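Uncharacterized protein (Bacteroides uniformis, PDB 4IYK) is of unknown function but may bind carbohydrate, and joins a transthyretin-like domain to an E-set-like one. Local coordinates at residues Tyr106-Ser111 with Ser126-Lys131; Val134-Ile139 with Ile201-Asp206; Leu22-Gly27 with Lys102-Ile107; Gly31-Asn36 with Ile57-Glu62; Phe77-Phe82 with Val210-His215. All coordinates share one frame; numbering follows the deposited sequence.

Interaction 1: residues Tyr106-Ser111 with Ser126-Lys131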
# COMPACT_ATOMS: atom_id res chain seq x y z
N TYR A 106 2.91 -8.10 -4.70
CA TYR A 106 3.33 -8.25 -6.10
C TYR A 106 4.72 -7.66 -6.29
O TYR A 106 5.55 -8.23 -6.98
CB TYR A 106 2.31 -7.57 -7.04
CG TYR A 106 0.92 -8.15 -6.93
CD1 TYR A 106 0.70 -9.52 -7.04
CD2 TYR A 106 -0.19 -7.33 -6.73
CE1 TYR A 106 -0.57 -10.07 -6.92
CE2 TYR A 106 -1.47 -7.86 -6.62
CZ TYR A 106 -1.66 -9.23 -6.72
OH TYR A 106 -2.91 -9.78 -6.61
N ILE A 107 4.98 -6.54 -5.61
CA ILE A 107 6.25 -5.82 -5.67
C ILE A 107 6.68 -5.39 -4.26
O ILE A 107 5.85 -4.90 -3.49
CB ILE A 107 6.10 -4.56 -6.60
CG1 ILE A 107 5.84 -4.97 -8.08
CG2 ILE A 107 7.31 -3.59 -6.47
CD1 ILE A 107 5.52 -3.83 -8.99
N ARG A 108 8.00 -5.47 -3.99
CA ARG A 108 8.61 -4.93 -2.77
C ARG A 108 9.44 -3.72 -3.15
O ARG A 108 10.24 -3.81 -4.08
CB ARG A 108 9.50 -5.99 -2.09
CG ARG A 108 8.76 -7.14 -1.46
CD ARG A 108 9.72 -8.16 -0.83
NE ARG A 108 8.93 -9.29 -0.32
CZ ARG A 108 8.75 -10.45 -0.93
NH1 ARG A 108 9.43 -10.74 -2.04
NH2 ARG A 108 7.95 -11.36 -0.40
N VAL A 109 9.26 -2.57 -2.48
CA VAL A 109 10.10 -1.40 -2.77
C VAL A 109 11.36 -1.54 -1.91
O VAL A 109 11.25 -1.66 -0.69
CB VAL A 109 9.41 -0.04 -2.58
CG1 VAL A 109 10.37 1.10 -2.90
CG2 VAL A 109 8.16 0.06 -3.43
N LYS A 110 12.53 -1.55 -2.54
CA LYS A 110 13.78 -1.74 -1.81
C LYS A 110 14.62 -0.47 -1.71
O LYS A 110 14.67 0.33 -2.65
CB LYS A 110 14.63 -2.86 -2.44
CG LYS A 110 13.90 -4.21 -2.59
CD LYS A 110 13.32 -4.78 -1.27
CE LYS A 110 14.34 -5.39 -0.33
NZ LYS A 110 13.71 -5.88 0.92
N SER A 111 15.33 -0.35 -0.57
CA SER A 111 16.20 0.77 -0.22
C SER A 111 15.51 2.13 -0.53
O SER A 111 16.12 2.96 -1.21
CB SER A 111 17.53 0.64 -0.96
OG SER A 111 18.16 -0.58 -0.61
N SER A 126 14.84 0.74 -5.51
CA SER A 126 14.90 -0.48 -6.29
C SER A 126 13.60 -1.22 -6.09
O SER A 126 12.85 -0.92 -5.15
CB SER A 126 16.10 -1.32 -5.87
OG SER A 126 17.27 -0.83 -6.49
N LEU A 127 13.35 -2.24 -6.91
CA LEU A 127 12.14 -3.05 -6.84
C LEU A 127 12.48 -4.51 -6.92
O LEU A 127 13.44 -4.91 -7.59
CB LEU A 127 11.14 -2.69 -7.96
CG LEU A 127 10.63 -1.24 -8.01
CD1 LEU A 127 9.81 -1.01 -9.26
CD2 LEU A 127 9.81 -0.88 -6.80
N GLU A 128 11.66 -5.31 -6.26
CA GLU A 128 11.78 -6.75 -6.21
C GLU A 128 10.40 -7.34 -6.51
O GLU A 128 9.41 -6.89 -5.96
CB GLU A 128 12.31 -7.13 -4.83
CG GLU A 128 12.57 -8.59 -4.58
CD GLU A 128 13.03 -8.79 -3.15
OE1 GLU A 128 14.03 -8.15 -2.75
OE2 GLU A 128 12.33 -9.51 -2.40
N ALA A 129 10.34 -8.31 -7.42
CA ALA A 129 9.08 -8.96 -7.76
C ALA A 129 8.72 -10.02 -6.70
O ALA A 129 9.62 -10.74 -6.25
CB ALA A 129 9.18 -9.60 -9.14
N GLY A 130 7.43 -10.08 -6.33
CA GLY A 130 6.89 -11.07 -5.40
C GLY A 130 7.00 -12.48 -5.96
O GLY A 130 7.29 -13.42 -5.22
N LYS A 131 6.77 -12.61 -7.28
CA LYS A 131 6.93 -13.83 -8.08
C LYS A 131 7.61 -13.44 -9.41
O LYS A 131 7.50 -12.27 -9.80
CB LYS A 131 5.60 -14.57 -8.31
CG LYS A 131 5.04 -15.23 -7.06
CD LYS A 131 3.79 -16.02 -7.37
CE LYS A 131 3.05 -16.37 -6.10
NZ LYS A 131 1.78 -17.07 -6.38
O HOH W 1 8.93 -13.30 -2.92
O HOH W 2 13.87 -8.71 0.20
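Arg108 and Glu128 face each other across a two-stranded antiparallel beta hairpin, whose strands 107-117 and 120-129 belong to the C-terminal, E-set-like domain. The backbone ladder comes first: Arg108 with Glu128 and Lys110 with Ser126 are hydrogen-bonded pairs, each joined in both directions, and Gly130 N extends the ladder to Tyr106 O at 2.7 Å. Apolar packing occupies the face bearing Ile107, Val109 and Leu127, where Leu127 CD2 lies 3.7 Å from Ile107 CG2 and 3.9 Å from Val109 CG2. Charge is carried on the other face. Arg108 NH1 makes a long salt bridge, 3.2 Å, to the anti lone pair of Glu128 OE2, which is tilted 29° from the guanidinium plane, the two flat groups being turned 55° apart, while NE is committed to Asp23 of the N-terminal domain. An alanine at Arg108 would probably leave both Glu128 and Asp23 without their cationic mate and weaken the tie between domains. One water accepts from Lys110 NZ at 2.9 Å and donates to Glu128 OE1.

Interaction 2: residues Val134-Ile139 with Ile201-Asp206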
# COMPACT_ATOMS: atom_id res chain seq x y z
N VAL A 134 5.70 -11.49 -12.27
CA VAL A 134 5.31 -10.10 -12.05
C VAL A 134 6.13 -9.13 -12.90
O VAL A 134 7.36 -9.18 -12.88
CB VAL A 134 5.39 -9.66 -10.55
CG1 VAL A 134 4.90 -8.23 -10.38
CG2 VAL A 134 4.60 -10.61 -9.66
N LYS A 135 5.42 -8.21 -13.58
CA LYS A 135 5.99 -7.12 -14.37
C LYS A 135 5.59 -5.75 -13.77
O LYS A 135 4.68 -5.67 -12.94
CB LYS A 135 5.57 -7.23 -15.85
CG LYS A 135 6.08 -8.51 -16.52
CD LYS A 135 5.92 -8.45 -18.05
CE LYS A 135 7.19 -7.99 -18.72
NZ LYS A 135 7.14 -8.19 -20.20
N LEU A 136 6.30 -4.69 -14.19
CA LEU A 136 6.08 -3.33 -13.71
C LEU A 136 5.27 -2.51 -14.70
O LEU A 136 5.66 -2.40 -15.86
CB LEU A 136 7.44 -2.67 -13.45
CG LEU A 136 7.43 -1.22 -12.91
CD1 LEU A 136 6.88 -1.16 -11.49
CD2 LEU A 136 8.82 -0.65 -12.94
N LYS A 137 4.17 -1.91 -14.23
CA LYS A 137 3.27 -1.08 -15.04
C LYS A 137 3.52 0.42 -14.77
O LYS A 137 3.62 1.20 -15.72
CB LYS A 137 1.81 -1.46 -14.75
CG LYS A 137 0.81 -0.96 -15.78
CD LYS A 137 -0.61 -1.34 -15.37
CE LYS A 137 -1.67 -0.73 -16.26
NZ LYS A 137 -3.04 -0.92 -15.71
N GLU A 138 3.59 0.82 -13.49
CA GLU A 138 3.79 2.22 -13.11
C GLU A 138 4.66 2.41 -11.86
O GLU A 138 4.66 1.57 -10.96
CB GLU A 138 2.44 2.91 -12.82
CG GLU A 138 1.46 3.03 -13.98
CD GLU A 138 0.10 3.62 -13.65
OE1 GLU A 138 0.00 4.36 -12.65
OE2 GLU A 138 -0.87 3.34 -14.39
N ILE A 139 5.32 3.59 -11.77
CA ILE A 139 6.05 4.05 -10.57
C ILE A 139 5.62 5.51 -10.34
O ILE A 139 5.39 6.27 -11.30
CB ILE A 139 7.60 3.86 -10.55
CG1 ILE A 139 8.29 4.54 -11.75
CG2 ILE A 139 7.96 2.36 -10.41
CD1 ILE A 139 9.82 4.80 -11.59
N ILE A 201 6.59 6.55 -2.10
CA ILE A 201 6.92 5.85 -3.34
C ILE A 201 5.89 4.73 -3.52
O ILE A 201 5.70 3.95 -2.59
CB ILE A 201 8.35 5.24 -3.30
CG1 ILE A 201 9.43 6.32 -3.17
CG2 ILE A 201 8.61 4.29 -4.53
CD1 ILE A 201 10.75 5.81 -2.54
N GLY A 202 5.29 4.65 -4.70
CA GLY A 202 4.37 3.59 -5.09
C GLY A 202 4.83 2.87 -6.35
O GLY A 202 5.44 3.48 -7.24
N ALA A 203 4.51 1.58 -6.46
CA ALA A 203 4.82 0.78 -7.65
C ALA A 203 3.65 -0.11 -7.95
O ALA A 203 3.20 -0.85 -7.08
CB ALA A 203 6.09 -0.05 -7.45
N LEU A 204 3.11 0.02 -9.17
CA LEU A 204 1.96 -0.72 -9.66
C LEU A 204 2.41 -1.87 -10.57
O LEU A 204 3.01 -1.66 -11.63
CB LEU A 204 0.95 0.21 -10.39
CG LEU A 204 -0.37 -0.45 -10.86
CD1 LEU A 204 -1.22 -0.92 -9.67
CD2 LEU A 204 -1.19 0.51 -11.77
N ALA A 205 2.12 -3.10 -10.15
CA ALA A 205 2.46 -4.30 -10.92
C ALA A 205 1.42 -4.60 -11.99
O ALA A 205 0.32 -4.07 -11.96
CB ALA A 205 2.58 -5.50 -9.98
N ASP A 206 1.79 -5.50 -12.91
CA ASP A 206 0.97 -6.09 -13.96
C ASP A 206 1.04 -7.62 -13.72
O ASP A 206 2.13 -8.19 -13.75
CB ASP A 206 1.48 -5.63 -15.32
CG ASP A 206 0.83 -6.29 -16.52
OD1 ASP A 206 -0.39 -6.57 -16.46
OD2 ASP A 206 1.52 -6.49 -17.53
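Lys137 and Glu138 both face Leu204, a classic beta bulge, and their side chains lie beside the leucine and point the same way. Leu204 CG stands anti to the backbone N (chi1 -175°), and its CD2 comes within 3.9 Å of Glu138 CD and 4.1 Å of Lys137 CD. The leucine methyl is thus met by the aliphatic portion of one charged side chain and the carboxylate carbon of another. Further along the same antiparallel pairing, the side chains of Leu136 and Ala205 diverge, yet Ala205 CB still meets Val134 CG1 at 3.6 Å. On the buried face Ile139 CG2 and Leu136 CD1 both stand near Ala203 CB, in loose contact, with Ile107 and Leu127 of the neighbouring hairpin packing against this layer. Asp206 shares the face of Leu204, but its OD2 is bonded to Ser169 and not to a lysine of strand 135-144.

The backbone explains the extra residue. Leu204 O accepts from Lys137 N at 2.9 Å, nearly along the C=O axis, and from Glu138 N at 3.2 Å, in the carbonyl plane. Leu204 N returns a bond to Glu138 O. Two donors on one carbonyl imply that both bulge amides find the same acceptor, Leu204 O, while the register moves by one and carries two charged side chains onto the leucine's face.

Interaction 3: residues Leu22-Gly27 with Lys102-Ile107. With EDO (1,2-ethanediol), chain I.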
# COMPACT_ATOMS: atom_id res chain seq x y z
N LEU A 22 1.31 -8.59 6.88
CA LEU A 22 2.76 -8.76 6.88
C LEU A 22 3.27 -9.54 5.67
O LEU A 22 2.64 -10.50 5.21
CB LEU A 22 3.22 -9.50 8.15
CG LEU A 22 2.90 -8.88 9.50
CD1 LEU A 22 3.31 -9.83 10.65
CD2 LEU A 22 3.53 -7.48 9.66
N ASP A 23 4.45 -9.14 5.19
CA ASP A 23 5.14 -9.82 4.10
C ASP A 23 5.63 -11.17 4.64
O ASP A 23 6.38 -11.21 5.62
CB ASP A 23 6.30 -8.93 3.65
CG ASP A 23 7.02 -9.41 2.41
OD1 ASP A 23 7.41 -10.59 2.37
OD2 ASP A 23 7.27 -8.57 1.52
N GLU A 24 5.16 -12.27 4.06
CA GLU A 24 5.52 -13.64 4.46
C GLU A 24 7.06 -13.85 4.44
O GLU A 24 7.59 -14.62 5.25
CB GLU A 24 4.82 -14.64 3.50
CG GLU A 24 5.53 -15.96 3.24
CD GLU A 24 5.55 -16.35 1.77
OE1 GLU A 24 6.40 -15.80 1.03
OE2 GLU A 24 4.70 -17.16 1.36
N GLN A 25 7.78 -13.16 3.50
CA GLN A 25 9.22 -13.33 3.37
C GLN A 25 10.01 -12.44 4.33
O GLN A 25 10.85 -12.96 5.04
CB GLN A 25 9.68 -13.09 1.92
CG GLN A 25 11.15 -13.43 1.64
CD GLN A 25 11.53 -13.05 0.22
OE1 GLN A 25 11.18 -13.73 -0.74
NE2 GLN A 25 12.25 -11.94 0.07
N THR A 26 9.77 -11.12 4.33
CA THR A 26 10.54 -10.17 5.15
C THR A 26 9.96 -9.90 6.56
O THR A 26 10.66 -9.30 7.38
CB THR A 26 10.66 -8.81 4.42
OG1 THR A 26 9.39 -8.15 4.42
CG2 THR A 26 11.21 -8.93 3.00
N GLY A 27 8.68 -10.22 6.79
CA GLY A 27 8.02 -9.92 8.06
C GLY A 27 7.65 -8.46 8.27
O GLY A 27 7.15 -8.10 9.34
N LYS A 102 -0.08 -13.23 6.64
CA LYS A 102 1.19 -13.37 5.90
C LYS A 102 0.87 -13.43 4.40
O LYS A 102 0.08 -14.26 3.96
CB LYS A 102 1.96 -14.63 6.34
CG LYS A 102 2.11 -14.78 7.86
CD LYS A 102 3.36 -14.14 8.42
CE LYS A 102 3.63 -14.57 9.85
NZ LYS A 102 4.08 -15.99 9.94
N VAL A 103 1.45 -12.51 3.62
CA VAL A 103 1.10 -12.36 2.20
C VAL A 103 2.35 -12.27 1.30
O VAL A 103 3.47 -12.07 1.79
CB VAL A 103 0.19 -11.09 2.03
CG1 VAL A 103 -0.95 -11.05 3.04
CG2 VAL A 103 0.99 -9.78 2.07
N ILE A 104 2.13 -12.39 -0.01
CA ILE A 104 3.17 -12.24 -1.03
C ILE A 104 2.80 -10.98 -1.79
O ILE A 104 1.86 -11.04 -2.60
CB ILE A 104 3.32 -13.48 -1.99
CG1 ILE A 104 3.72 -14.76 -1.23
CG2 ILE A 104 4.31 -13.17 -3.15
CD1 ILE A 104 3.47 -16.08 -2.02
N PRO A 105 3.48 -9.82 -1.52
CA PRO A 105 3.16 -8.60 -2.30
C PRO A 105 3.56 -8.80 -3.75
O PRO A 105 4.45 -9.62 -4.02
CB PRO A 105 4.01 -7.51 -1.64
CG PRO A 105 5.15 -8.23 -1.02
CD PRO A 105 4.64 -9.61 -0.64
N TYR A 106 2.91 -8.10 -4.70
CA TYR A 106 3.33 -8.25 -6.10
C TYR A 106 4.72 -7.66 -6.29
O TYR A 106 5.55 -8.23 -6.98
CB TYR A 106 2.31 -7.57 -7.04
CG TYR A 106 0.92 -8.15 -6.93
CD1 TYR A 106 0.70 -9.52 -7.04
CD2 TYR A 106 -0.19 -7.33 -6.73
CE1 TYR A 106 -0.57 -10.07 -6.92
CE2 TYR A 106 -1.47 -7.86 -6.62
CZ TYR A 106 -1.66 -9.23 -6.72
OH TYR A 106 -2.91 -9.78 -6.61
N ILE A 107 4.98 -6.54 -5.61
CA ILE A 107 6.25 -5.82 -5.67
C ILE A 107 6.68 -5.39 -4.26
O ILE A 107 5.85 -4.90 -3.49
CB ILE A 107 6.10 -4.56 -6.60
CG1 ILE A 107 5.84 -4.97 -8.08
CG2 ILE A 107 7.31 -3.59 -6.47
CD1 ILE A 107 5.52 -3.83 -8.99
C1 EDO I . -1.91 -17.15 5.50
O1 EDO I . -0.87 -16.91 4.55
C2 EDO I . -2.03 -15.94 6.47
O2 EDO I . -3.11 -16.17 7.34
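Asp23 and Pro105 form the close-packed side of this contact: the two side chains cross at about a right angle, with Asp23 OD2 3.3 Å from Pro105 CG. While OD2 is the oxygen committed to Arg108, OD1 is gripped by two amides: Gln25 N at 2.8 Å, nearly along the C-O axis, and Thr26 N at 3.1 Å, from above the carboxylate plane. Backbone bonds hold the two segments together, Val103 N giving to Leu22 O and Glu24 N to Val103 O, both at 2.8 Å. Toward solvent the packing is looser. Glu24 lies alongside Ile104, its OE1 3.7 Å from CG1, and Glu24 CB meets Lys102 CB at 4.0 Å before the lysine chain bends away. An ethanediol, probably from the crystallisation liquor, donates to Lys102 O, which points away from residues 22-27. The whole is a parallel strand pairing at the end of a mixed sheet in the transthyretin-like domain, closed by an Asx turn at Asp23.

Interaction 4: residues Gly31-Asn36 with Ile57-Glu62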
# COMPACT_ATOMS: atom_id res chain seq x y z
N GLY A 31 1.92 -2.06 3.29
CA GLY A 31 1.04 -0.89 3.23
C GLY A 31 0.21 -0.81 1.97
O GLY A 31 0.59 -1.35 0.93
N SER A 32 -0.94 -0.15 2.06
CA SER A 32 -1.87 0.04 0.96
C SER A 32 -2.63 1.36 1.17
O SER A 32 -2.11 2.24 1.86
CB SER A 32 -2.83 -1.15 0.87
OG SER A 32 -3.68 -1.08 -0.27
N ASP A 33 -3.80 1.52 0.55
CA ASP A 33 -4.67 2.68 0.77
C ASP A 33 -5.88 2.15 1.52
O ASP A 33 -6.39 1.12 1.11
CB ASP A 33 -5.08 3.35 -0.56
CG ASP A 33 -3.93 3.91 -1.36
OD1 ASP A 33 -3.58 5.09 -1.13
OD2 ASP A 33 -3.45 3.21 -2.28
N MSE A 34 -6.33 2.82 2.61
CA MSE A 34 -7.51 2.33 3.37
C MSE A 34 -8.74 2.20 2.47
O MSE A 34 -9.48 1.22 2.54
CB MSE A 34 -7.84 3.23 4.59
CG MSE A 34 -8.70 2.50 5.60
SE MSE A 34 -8.64 3.31 7.35
CE MSE A 34 -9.34 1.83 8.35
N GLU A 35 -8.94 3.20 1.61
CA GLU A 35 -10.02 3.21 0.63
C GLU A 35 -9.41 2.90 -0.74
O GLU A 35 -8.37 3.48 -1.05
CB GLU A 35 -10.71 4.57 0.65
CG GLU A 35 -11.78 4.73 -0.41
CD GLU A 35 -12.35 6.13 -0.49
OE1 GLU A 35 -11.61 7.08 -0.84
OE2 GLU A 35 -13.56 6.27 -0.22
N ASN A 36 -10.02 1.99 -1.52
CA ASN A 36 -9.56 1.61 -2.87
C ASN A 36 -8.17 0.94 -2.82
O ASN A 36 -7.33 1.17 -3.68
CB ASN A 36 -9.59 2.83 -3.84
CG ASN A 36 -10.98 3.32 -4.10
OD1 ASN A 36 -11.88 2.53 -4.38
ND2 ASN A 36 -11.23 4.61 -3.89
N ILE A 57 -8.42 -1.59 6.55
CA ILE A 57 -7.03 -1.65 7.05
C ILE A 57 -6.41 -0.27 6.90
O ILE A 57 -6.47 0.30 5.82
CB ILE A 57 -6.22 -2.73 6.25
CG1 ILE A 57 -6.98 -4.08 6.09
CG2 ILE A 57 -4.81 -2.96 6.82
CD1 ILE A 57 -6.49 -5.01 4.85
N THR A 58 -5.81 0.26 7.97
CA THR A 58 -5.12 1.57 7.87
C THR A 58 -3.97 1.43 6.85
O THR A 58 -3.50 0.32 6.60
CB THR A 58 -4.64 2.08 9.23
OG1 THR A 58 -3.53 1.28 9.69
CG2 THR A 58 -5.77 2.17 10.26
N ASN A 59 -3.52 2.56 6.30
CA ASN A 59 -2.49 2.60 5.26
C ASN A 59 -1.18 1.88 5.61
O ASN A 59 -0.52 1.40 4.71
CB ASN A 59 -2.19 4.07 4.90
CG ASN A 59 -3.26 4.61 3.99
OD1 ASN A 59 -4.40 4.17 4.01
ND2 ASN A 59 -2.94 5.59 3.19
N THR A 60 -0.80 1.82 6.90
CA THR A 60 0.47 1.17 7.30
C THR A 60 0.41 -0.37 7.16
O THR A 60 1.46 -1.02 7.13
CB THR A 60 0.79 1.51 8.76
OG1 THR A 60 -0.27 0.96 9.55
CG2 THR A 60 0.96 3.03 9.02
N GLY A 61 -0.80 -0.93 7.10
CA GLY A 61 -1.06 -2.36 7.05
C GLY A 61 -1.59 -2.89 8.38
O GLY A 61 -1.86 -4.08 8.52
N GLU A 62 -1.78 -2.00 9.36
CA GLU A 62 -2.38 -2.39 10.64
C GLU A 62 -3.89 -2.20 10.58
O GLU A 62 -4.37 -1.20 10.05
CB GLU A 62 -1.79 -1.55 11.79
CG GLU A 62 -0.36 -1.96 12.11
CD GLU A 62 0.50 -0.89 12.75
OE1 GLU A 62 0.51 0.26 12.25
OE2 GLU A 62 1.23 -1.22 13.71
O HOH W 3 -4.73 6.42 0.95
O HOH W 4 -8.91 -1.24 3.81
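Ser32 O lies over one face of the flat Asn59 carboxamide, above Asn59 CG at 3.4 Å. The polar ends of the group reach further: OD1 accepts from Met34 N at 2.7 Å, the donor tilted 31° from the amide's carbonyl plane, while ND2 gives a hydrogen bond to a water that in turn donates to Asp33 OD1. The backbone of the same asparagine is used too: its O accepts from Ser32 N at 3.1 Å. Met34, present as selenomethionine, runs extended past residues 57-58, with CG 3.1 Å from Ile57 O and CE 4.1 Å from Thr58 CG2. A second water links Met34 O to Ile57 N. Thr58 to Gly61 form a type I beta turn, and Thr58 OG1 donates to Glu62 O at 2.6 Å. Asp33 OD2 is hydrogen-bonded to Tyr217 OH, and Arg200 reaches Ser32 O, both from the C-terminal domain. The contact therefore joins the loop between strands 15-23 and 40-44 to the turn between strands 53-55 and 62-65, with Gly61 bonded through its backbone to Ile21 of strand 15-23.

Interaction 5: residues Phe77-Phe82 with Val210-His215. With EDO (1,2-ethanediol), chain E.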
# COMPACT_ATOMS: atom_id res chain seq x y z
N PHE A 77 -9.24 -12.55 0.59
CA PHE A 77 -8.45 -11.43 0.07
C PHE A 77 -8.49 -11.46 -1.43
O PHE A 77 -8.18 -12.50 -2.03
CB PHE A 77 -7.01 -11.47 0.56
CG PHE A 77 -6.86 -11.24 2.03
CD1 PHE A 77 -6.90 -9.95 2.57
CD2 PHE A 77 -6.71 -12.31 2.90
CE1 PHE A 77 -6.77 -9.75 3.94
CE2 PHE A 77 -6.58 -12.10 4.27
CZ PHE A 77 -6.61 -10.82 4.78
N GLU A 78 -8.91 -10.35 -2.05
CA GLU A 78 -8.98 -10.20 -3.50
C GLU A 78 -8.80 -8.73 -3.89
O GLU A 78 -9.06 -7.85 -3.08
CB GLU A 78 -10.30 -10.74 -4.06
CG GLU A 78 -11.57 -10.19 -3.42
CD GLU A 78 -12.88 -10.75 -3.95
OE1 GLU A 78 -12.89 -11.89 -4.48
OE2 GLU A 78 -13.91 -10.05 -3.81
N ASN A 79 -8.37 -8.51 -5.15
CA ASN A 79 -8.17 -7.20 -5.79
C ASN A 79 -7.31 -6.24 -4.96
O ASN A 79 -7.61 -5.05 -4.86
CB ASN A 79 -9.52 -6.58 -6.14
CG ASN A 79 -10.29 -7.41 -7.12
OD1 ASN A 79 -9.81 -7.74 -8.21
ND2 ASN A 79 -11.46 -7.84 -6.73
N GLY A 80 -6.26 -6.77 -4.35
CA GLY A 80 -5.36 -6.00 -3.52
C GLY A 80 -4.02 -5.80 -4.17
O GLY A 80 -3.92 -5.75 -5.40
N ASN A 81 -2.99 -5.66 -3.36
CA ASN A 81 -1.61 -5.49 -3.84
C ASN A 81 -0.74 -6.70 -3.43
O ASN A 81 0.50 -6.63 -3.45
CB ASN A 81 -1.03 -4.16 -3.35
CG ASN A 81 -0.81 -4.04 -1.86
OD1 ASN A 81 -0.89 -5.03 -1.10
ND2 ASN A 81 -0.40 -2.83 -1.45
N PHE A 82 -1.40 -7.81 -3.08
CA PHE A 82 -0.72 -9.05 -2.76
C PHE A 82 -1.53 -10.18 -3.35
O PHE A 82 -2.71 -9.99 -3.67
CB PHE A 82 -0.47 -9.22 -1.25
CG PHE A 82 -1.68 -9.15 -0.34
CD1 PHE A 82 -2.47 -10.28 -0.13
CD2 PHE A 82 -1.95 -8.00 0.38
CE1 PHE A 82 -3.57 -10.22 0.73
CE2 PHE A 82 -3.05 -7.94 1.24
CZ PHE A 82 -3.84 -9.06 1.42
N VAL A 210 -5.60 -12.33 -10.92
CA VAL A 210 -5.73 -11.72 -9.62
C VAL A 210 -6.66 -10.53 -9.63
O VAL A 210 -6.70 -9.78 -8.66
CB VAL A 210 -4.32 -11.38 -9.07
CG1 VAL A 210 -3.41 -12.61 -9.11
CG2 VAL A 210 -3.69 -10.22 -9.84
N GLY A 211 -7.44 -10.38 -10.71
CA GLY A 211 -8.37 -9.27 -10.83
C GLY A 211 -7.65 -7.93 -10.89
O GLY A 211 -6.63 -7.81 -11.57
N THR A 212 -8.13 -6.96 -10.15
CA THR A 212 -7.54 -5.63 -10.20
C THR A 212 -6.33 -5.52 -9.24
O THR A 212 -6.42 -5.73 -8.02
CB THR A 212 -8.58 -4.53 -10.01
OG1 THR A 212 -9.32 -4.75 -8.81
CG2 THR A 212 -9.56 -4.46 -11.17
N VAL A 213 -5.18 -5.17 -9.84
CA VAL A 213 -3.92 -5.00 -9.14
C VAL A 213 -3.87 -3.59 -8.58
O VAL A 213 -4.21 -2.64 -9.29
CB VAL A 213 -2.70 -5.30 -10.06
CG1 VAL A 213 -1.38 -4.98 -9.37
CG2 VAL A 213 -2.72 -6.75 -10.55
N ARG A 214 -3.46 -3.47 -7.31
CA ARG A 214 -3.31 -2.19 -6.60
C ARG A 214 -1.84 -1.93 -6.33
O ARG A 214 -1.03 -2.86 -6.35
CB ARG A 214 -4.11 -2.19 -5.27
CG ARG A 214 -5.62 -2.44 -5.42
CD ARG A 214 -6.29 -1.32 -6.19
NE ARG A 214 -7.73 -1.27 -5.97
CZ ARG A 214 -8.52 -0.29 -6.41
NH1 ARG A 214 -8.01 0.73 -7.10
NH2 ARG A 214 -9.82 -0.31 -6.15
N HIS A 215 -1.48 -0.65 -6.08
CA HIS A 215 -0.10 -0.27 -5.82
C HIS A 215 0.47 -0.90 -4.58
O HIS A 215 -0.21 -1.04 -3.55
CB HIS A 215 0.02 1.27 -5.61
CG HIS A 215 -0.16 2.10 -6.83
ND1 HIS A 215 -1.41 2.41 -7.29
CD2 HIS A 215 0.76 2.73 -7.59
CE1 HIS A 215 -1.22 3.17 -8.36
NE2 HIS A 215 0.07 3.43 -8.55
C1 EDO E . -4.71 0.41 -10.20
O1 EDO E . -5.73 -0.58 -10.09
C2 EDO E . -5.07 1.65 -9.35
O2 EDO E . -5.61 1.29 -8.09
O HOH W 5 -7.11 -10.81 -6.47
O HOH W 6 -9.57 -3.24 -5.79
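Arg214 packs on Asn79 and Gly80. Its CB lies 3.6 Å from Gly80 O. CG, anti to the carbonyl carbon (chi1 -59°), comes to 3.3 Å from Asn79 O. The chain then bends at chi2, and CD approaches an ethanediol O2. NE gives a hydrogen bond to a water at 2.7 Å, and that water donates to Asn79 O. At the tip, NH1 donates to the same ethanediol O2 at 2.7 Å, which sits at the guanidinium edge and in its plane. The diol, probably from the crystallisation liquor, donates through O1 to Val213 O.

These are two loops from different domains, 77-82 following a strand of the transthyretin-like part and 210-215 lying between strands 196-206 and 216-224 of the E-set-like part, so the contact is an interdomain interface. An alanine at Arg214 would probably leave the bridging water without its NE donor and the ethanediol O2 without its NH1 donor, and open a gap beside Asn79 O, while the Gly80 bond to the backbone would stay.

That bond runs from Arg214 N to Gly80 O at 3.0 Å. On one flank, Asn79 OD1 accepts from Thr212 N at 2.7 Å. On another, Asn81 ND2 donates to His215 O at 2.8 Å, with the acceptor in the plane of the amide, and also to Gly31 O.

How the interactions relate
From the N terminus, interaction 3 opens at residues 22-27 and closes at 102-107, pairing strands 15-23 and 95-103; the loop it closes contains interaction 4, which joins two loops of the same transthyretin-like domain. Interaction 5 opens at 77-82, inside that loop, and closes only at 210-215, joining an N-terminal-domain loop to a C-terminal-domain one, so interactions 3 and 5 cross. Interaction 1 begins on residues shared with interaction 3, Tyr106 and Ile107, and closes a short hairpin; interaction 2 follows in series, and both are nested within the loop of interaction 5. Tyr106 touches interactions 2 and 5 as well, placing the domain junction among these contacts, while Asn81 links interactions 4 and 5.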